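Local coordinates for protein putative hyaluronoglucosaminidase (Clostridium perfringens, PDB 6PWI) that probably acts as a hexosaminidase, being a family 84 glycoside hydrolase, apparently secreted and cell-wall anchored, of which this chain is the N-terminal, catalytic portion, at residues Glu33-Tyr45 against Phe437-Phe449. Numbering follows the deposited sequence.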
loop_
_atom_site.group_PDB
_atom_site.type_symbol
_atom_site.label_atom_id
_atom_site.label_comp_id
_atom_site.label_asym_id
_atom_site.label_seq_id
_atom_site.Cartn_x
_atom_site.Cartn_y
_atom_site.Cartn_z
ATOM N N GLU A 33 17.029 2.790 19.657
ATOM C CA GLU A 33 15.715 3.408 19.537
ATOM C C GLU A 33 14.785 2.538 18.683
ATOM O O GLU A 33 15.240 1.698 17.911
ATOM C CB GLU A 33 15.878 4.846 19.043
ATOM C CG GLU A 33 16.671 5.700 20.025
ATOM C CD GLU A 33 17.082 7.102 19.592
ATOM O OE1 GLU A 33 17.526 7.890 20.462
ATOM O OE2 GLU A 33 16.967 7.411 18.391
ATOM N N TYR A 34 13.469 2.733 18.840
ATOM C CA TYR A 34 12.470 1.874 18.217
ATOM C C TYR A 34 12.310 2.195 16.733
ATOM O O TYR A 34 12.365 3.357 16.327
ATOM C CB TYR A 34 11.120 1.990 18.927
ATOM C CG TYR A 34 11.189 1.755 20.413
ATOM C CD1 TYR A 34 11.704 0.571 20.920
ATOM C CD2 TYR A 34 10.749 2.715 21.313
ATOM C CE1 TYR A 34 11.785 0.345 22.284
ATOM C CE2 TYR A 34 10.816 2.502 22.682
ATOM C CZ TYR A 34 11.340 1.314 23.168
ATOM O OH TYR A 34 11.410 1.084 24.513
ATOM N N GLU A 35 12.110 1.135 15.937
ATOM C CA GLU A 35 11.759 1.264 14.531
ATOM C C GLU A 35 10.243 1.419 14.418
ATOM O O GLU A 35 9.491 0.507 14.760
ATOM C CB GLU A 35 12.280 0.062 13.742
ATOM C CG GLU A 35 11.794 0.012 12.309
ATOM C CD GLU A 35 12.367 -1.147 11.514
ATOM O OE1 GLU A 35 13.596 -1.156 11.288
ATOM O OE2 GLU A 35 11.588 -2.050 11.135
ATOM N N ILE A 36 9.819 2.597 13.948
ATOM C CA ILE A 36 8.412 2.909 13.767
ATOM C C ILE A 36 8.178 3.338 12.320
ATOM O O ILE A 36 8.833 4.258 11.831
ATOM C CB ILE A 36 7.973 4.000 14.758
ATOM C CG1 ILE A 36 8.153 3.542 16.205
ATOM C CG2 ILE A 36 6.541 4.430 14.484
ATOM C CD1 ILE A 36 8.172 4.677 17.197
ATOM N N TYR A 37 7.231 2.663 11.655
ATOM C CA TYR A 37 6.793 3.033 10.319
ATOM C C TYR A 37 5.294 3.307 10.340
ATOM O O TYR A 37 4.544 2.565 10.971
ATOM C CB TYR A 37 7.118 1.925 9.313
ATOM C CG TYR A 37 8.535 1.942 8.805
ATOM C CD1 TYR A 37 8.909 2.803 7.785
ATOM C CD2 TYR A 37 9.506 1.116 9.355
ATOM C CE1 TYR A 37 10.213 2.837 7.319
ATOM C CE2 TYR A 37 10.818 1.139 8.904
ATOM C CZ TYR A 37 11.170 2.004 7.879
ATOM O OH TYR A 37 12.451 2.046 7.405
ATOM N N PRO A 38 4.793 4.351 9.641
ATOM C CA PRO A 38 5.638 5.280 8.888
ATOM C C PRO A 38 6.546 6.066 9.828
ATOM O O PRO A 38 6.279 6.125 11.023
ATOM C CB PRO A 38 4.621 6.233 8.241
ATOM C CG PRO A 38 3.340 5.431 8.211
ATOM C CD PRO A 38 3.361 4.662 9.515
ATOM N N ILE A 39 7.615 6.652 9.272
ATOM C CA ILE A 39 8.596 7.395 10.047
ATOM C C ILE A 39 7.900 8.588 10.696
ATOM O O ILE A 39 7.383 9.459 9.997
ATOM C CB ILE A 39 9.782 7.850 9.170
ATOM C CG1 ILE A 39 10.471 6.677 8.461
ATOM C CG2 ILE A 39 10.761 8.677 9.993
ATOM C CD1 ILE A 39 11.212 5.733 9.385
ATOM N N PRO A 40 7.882 8.680 12.045
ATOM C CA PRO A 40 7.178 9.767 12.723
ATOM C C PRO A 40 7.824 11.092 12.337
ATOM O O PRO A 40 9.024 11.152 12.075
ATOM C CB PRO A 40 7.401 9.460 14.209
ATOM C CG PRO A 40 7.695 7.982 14.227
ATOM C CD PRO A 40 8.534 7.761 12.988
ATOM N N GLN A 41 7.008 12.145 12.298
ATOM C CA GLN A 41 7.504 13.463 11.950
ATOM C C GLN A 41 8.553 13.894 12.972
ATOM O O GLN A 41 9.524 14.555 12.611
ATOM C CB GLN A 41 6.351 14.456 11.824
ATOM C CG GLN A 41 5.333 14.064 10.764
ATOM C CD GLN A 41 5.734 14.378 9.342
ATOM O OE1 GLN A 41 6.689 15.103 9.079
ATOM N NE2 GLN A 41 4.982 13.839 8.396
ATOM N N SER A 42 8.360 13.494 14.237
ATOM C CA SER A 42 9.261 13.874 15.316
ATOM C C SER A 42 9.134 12.906 16.490
ATOM O O SER A 42 8.040 12.707 17.021
ATOM C CB SER A 42 9.001 15.293 15.757
ATOM O OG SER A 42 9.861 15.641 16.830
ATOM N N ILE A 43 10.266 12.311 16.883
ATOM C CA ILE A 43 10.329 11.469 18.068
ATOM C C ILE A 43 11.542 11.881 18.910
ATOM O O ILE A 43 12.630 12.136 18.385
ATOM C CB ILE A 43 10.310 9.966 17.712
ATOM C CG1 ILE A 43 10.177 9.101 18.970
ATOM C CG2 ILE A 43 11.526 9.572 16.883
ATOM C CD1 ILE A 43 9.927 7.639 18.708
ATOM N N LYS A 44 11.322 11.969 20.227
ATOM C CA LYS A 44 12.342 12.403 21.166
ATOM C C LYS A 44 12.430 11.398 22.307
ATOM O O LYS A 44 11.410 10.921 22.804
ATOM C CB LYS A 44 12.026 13.804 21.688
ATOM C CG LYS A 44 12.325 14.915 20.697
ATOM C CD LYS A 44 11.594 16.200 20.982
ATOM C CE LYS A 44 11.984 17.289 20.006
ATOM N NZ LYS A 44 11.045 18.432 20.087
ATOM N N TYR A 45 13.669 11.078 22.688
ATOM C CA TYR A 45 13.948 10.185 23.796
ATOM C C TYR A 45 14.668 10.964 24.896
ATOM O O TYR A 45 15.362 11.939 24.623
ATOM C CB TYR A 45 14.812 9.020 23.307
ATOM C CG TYR A 45 14.126 8.084 22.344
ATOM C CD1 TYR A 45 13.513 6.925 22.796
ATOM C CD2 TYR A 45 14.083 8.349 20.982
ATOM C CE1 TYR A 45 12.880 6.054 21.923
ATOM C CE2 TYR A 45 13.449 7.489 20.095
ATOM C CZ TYR A 45 12.849 6.335 20.567
ATOM O OH TYR A 45 12.226 5.472 19.710
ATOM N N PHE A 437 2.959 -0.925 2.075
ATOM C CA PHE A 437 3.921 -0.411 3.035
ATOM C C PHE A 437 4.555 0.875 2.508
ATOM O O PHE A 437 4.666 1.847 3.251
ATOM C CB PHE A 437 4.987 -1.459 3.346
ATOM C CG PHE A 437 5.811 -1.167 4.575
ATOM C CD1 PHE A 437 5.448 -1.685 5.810
ATOM C CD2 PHE A 437 6.951 -0.379 4.497
ATOM C CE1 PHE A 437 6.219 -1.429 6.938
ATOM C CE2 PHE A 437 7.717 -0.119 5.627
ATOM C CZ PHE A 437 7.356 -0.653 6.844
ATOM N N ALA A 438 4.947 0.875 1.222
ATOM C CA ALA A 438 5.636 2.010 0.629
ATOM C C ALA A 438 4.740 3.244 0.644
ATOM O O ALA A 438 5.138 4.289 1.162
ATOM C CB ALA A 438 6.107 1.679 -0.761
ATOM N N ILE A 439 3.525 3.101 0.102
ATOM C CA ILE A 439 2.565 4.193 -0.000
ATOM C C ILE A 439 2.177 4.708 1.389
ATOM O O ILE A 439 1.993 5.907 1.571
ATOM C CB ILE A 439 1.339 3.764 -0.833
ATOM C CG1 ILE A 439 1.737 3.371 -2.259
ATOM C CG2 ILE A 439 0.245 4.819 -0.821
ATOM C CD1 ILE A 439 2.698 4.316 -2.919
ATOM N N ALA A 440 2.069 3.801 2.365
ATOM C CA ALA A 440 1.724 4.172 3.725
ATOM C C ALA A 440 2.803 5.083 4.302
ATOM O O ALA A 440 2.490 6.144 4.840
ATOM C CB ALA A 440 1.534 2.939 4.569
ATOM N N ASP A 441 4.066 4.654 4.182
ATOM C CA ASP A 441 5.206 5.376 4.716
ATOM C C ASP A 441 5.324 6.724 4.008
ATOM O O ASP A 441 5.371 7.771 4.650
ATOM C CB ASP A 441 6.464 4.521 4.572
ATOM C CG ASP A 441 7.709 5.065 5.256
ATOM O OD1 ASP A 441 7.588 5.986 6.103
ATOM O OD2 ASP A 441 8.799 4.547 4.949
ATOM N N TYR A 442 5.349 6.687 2.671
ATOM C CA TYR A 442 5.502 7.889 1.871
ATOM C C TYR A 442 4.322 8.832 2.087
ATOM O O TYR A 442 4.502 10.042 2.180
ATOM C CB TYR A 442 5.650 7.528 0.392
ATOM C CG TYR A 442 5.678 8.700 -0.557
ATOM C CD1 TYR A 442 6.725 9.611 -0.551
ATOM C CD2 TYR A 442 4.663 8.897 -1.478
ATOM C CE1 TYR A 442 6.764 10.684 -1.430
ATOM C CE2 TYR A 442 4.690 9.957 -2.372
ATOM C CZ TYR A 442 5.742 10.853 -2.347
ATOM O OH TYR A 442 5.763 11.900 -3.219
ATOM N N GLY A 443 3.113 8.267 2.151
ATOM C CA GLY A 443 1.902 9.062 2.268
ATOM C C GLY A 443 1.860 9.838 3.580
ATOM O O GLY A 443 1.388 10.977 3.603
ATOM N N TRP A 444 2.371 9.209 4.650
ATOM C CA TRP A 444 2.369 9.784 5.986
ATOM C C TRP A 444 3.466 10.843 6.124
ATOM O O TRP A 444 3.178 11.981 6.507
ATOM C CB TRP A 444 2.486 8.696 7.063
ATOM C CG TRP A 444 2.454 9.246 8.459
ATOM C CD1 TRP A 444 3.523 9.646 9.204
ATOM C CD2 TRP A 444 1.291 9.481 9.275
ATOM N NE1 TRP A 444 3.111 10.112 10.423
ATOM C CE2 TRP A 444 1.747 10.025 10.498
ATOM C CE3 TRP A 444 -0.087 9.288 9.099
ATOM C CZ2 TRP A 444 0.876 10.377 11.532
ATOM C CZ3 TRP A 444 -0.949 9.640 10.119
ATOM C CH2 TRP A 444 -0.472 10.174 11.320
ATOM N N ASN A 445 4.711 10.451 5.802
ATOM C CA ASN A 445 5.886 11.290 5.975
ATOM C C ASN A 445 6.678 11.321 4.671
ATOM O O ASN A 445 7.448 10.402 4.404
ATOM C CB ASN A 445 6.785 10.764 7.101
ATOM C CG ASN A 445 7.969 11.659 7.418
ATOM O OD1 ASN A 445 8.442 12.412 6.567
ATOM N ND2 ASN A 445 8.464 11.581 8.644
ATOM N N ARG A 446 6.515 12.400 3.896
ATOM C CA ARG A 446 7.088 12.481 2.564
ATOM C C ARG A 446 8.596 12.722 2.601
ATOM O O ARG A 446 9.349 11.996 1.960
ATOM C CB ARG A 446 6.364 13.530 1.721
ATOM C CG ARG A 446 5.098 13.003 1.069
ATOM C CD ARG A 446 4.358 14.192 0.503
ATOM N NE ARG A 446 2.911 14.064 0.536
ATOM C CZ ARG A 446 2.085 15.099 0.391
ATOM N NH1 ARG A 446 2.585 16.316 0.224
ATOM N NH2 ARG A 446 0.772 14.919 0.420
ATOM N N ALA A 447 9.040 13.752 3.325
ATOM C CA ALA A 447 10.435 14.160 3.247
ATOM C C ALA A 447 11.363 13.049 3.739
ATOM O O ALA A 447 12.448 12.867 3.187
ATOM C CB ALA A 447 10.662 15.453 3.992
ATOM N N ASP A 448 10.922 12.296 4.756
ATOM C CA ASP A 448 11.762 11.279 5.365
ATOM C C ASP A 448 11.567 9.927 4.686
ATOM O O ASP A 448 11.948 8.904 5.247
ATOM C CB ASP A 448 11.509 11.155 6.869
ATOM C CG ASP A 448 11.712 12.446 7.644
ATOM O OD1 ASP A 448 12.469 13.317 7.162
ATOM O OD2 ASP A 448 11.101 12.576 8.727
ATOM N N PHE A 449 10.984 9.910 3.481
ATOM C CA PHE A 449 10.823 8.636 2.800
ATOM C C PHE A 449 12.162 8.174 2.232
ATOM O O PHE A 449 12.715 8.796 1.321
ATOM C CB PHE A 449 9.745 8.674 1.717
ATOM C CG PHE A 449 9.521 7.340 1.053
ATOM C CD1 PHE A 449 9.008 6.268 1.771
ATOM C CD2 PHE A 449 9.836 7.147 -0.283
ATOM C CE1 PHE A 449 8.805 5.037 1.162
ATOM C CE2 PHE A 449 9.631 5.916 -0.893
ATOM C CZ PHE A 449 9.112 4.866 -0.171
HETATM O O HOH W 1 11.080 14.978 10.320
HETATM O O HOH W 2 8.583 15.018 7.015
#
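Phe-437 sets its CZ over one face of the Tyr-37 ring, 3.5 Å from Tyr-37 CG, with the two planes inclined at 54°. One helical turn on, Asp-441 divides its carboxylate between two tasks. OD1 accepts the backbone N-H of Ile-39 in a nearly straight bond (N to OD1 3.2 Å), on the syn side but well out of the carboxylate plane, while OD2 lies at the Tyr-37 ring edge and bonds Ser-454. Tyr-37 OH is tied to Asp-457, so helix 451-462 secures both groups. Pro-38, turned by a cis peptide bond, lays its CB 3.5 Å from Trp-444 CB; the indole NE1 reaches Asp-173 of strand 165-175. Where the helix ends, Asn-445 extends its amide with CG anti to the backbone N (chi1 -175°), and ND2 donates to Ile-39 O at 2.7 Å from above the carbonyl plane. ND2 also bonds OD2 of Asp-448, and OD1 accepts the Asp-448 N-H, an Asx motif; bonds at both ends of the amide set its rotation. The Gln-41 amide, whose strongest polar partner is Tyr-174, stacks on that of Asn-445, 17° from parallel, and a water joins their oxygens. Here a loop containing a cis-proline packs an N-terminal alpha/beta domain against a (beta/alpha)8 barrel, at the helix following the eighth strand.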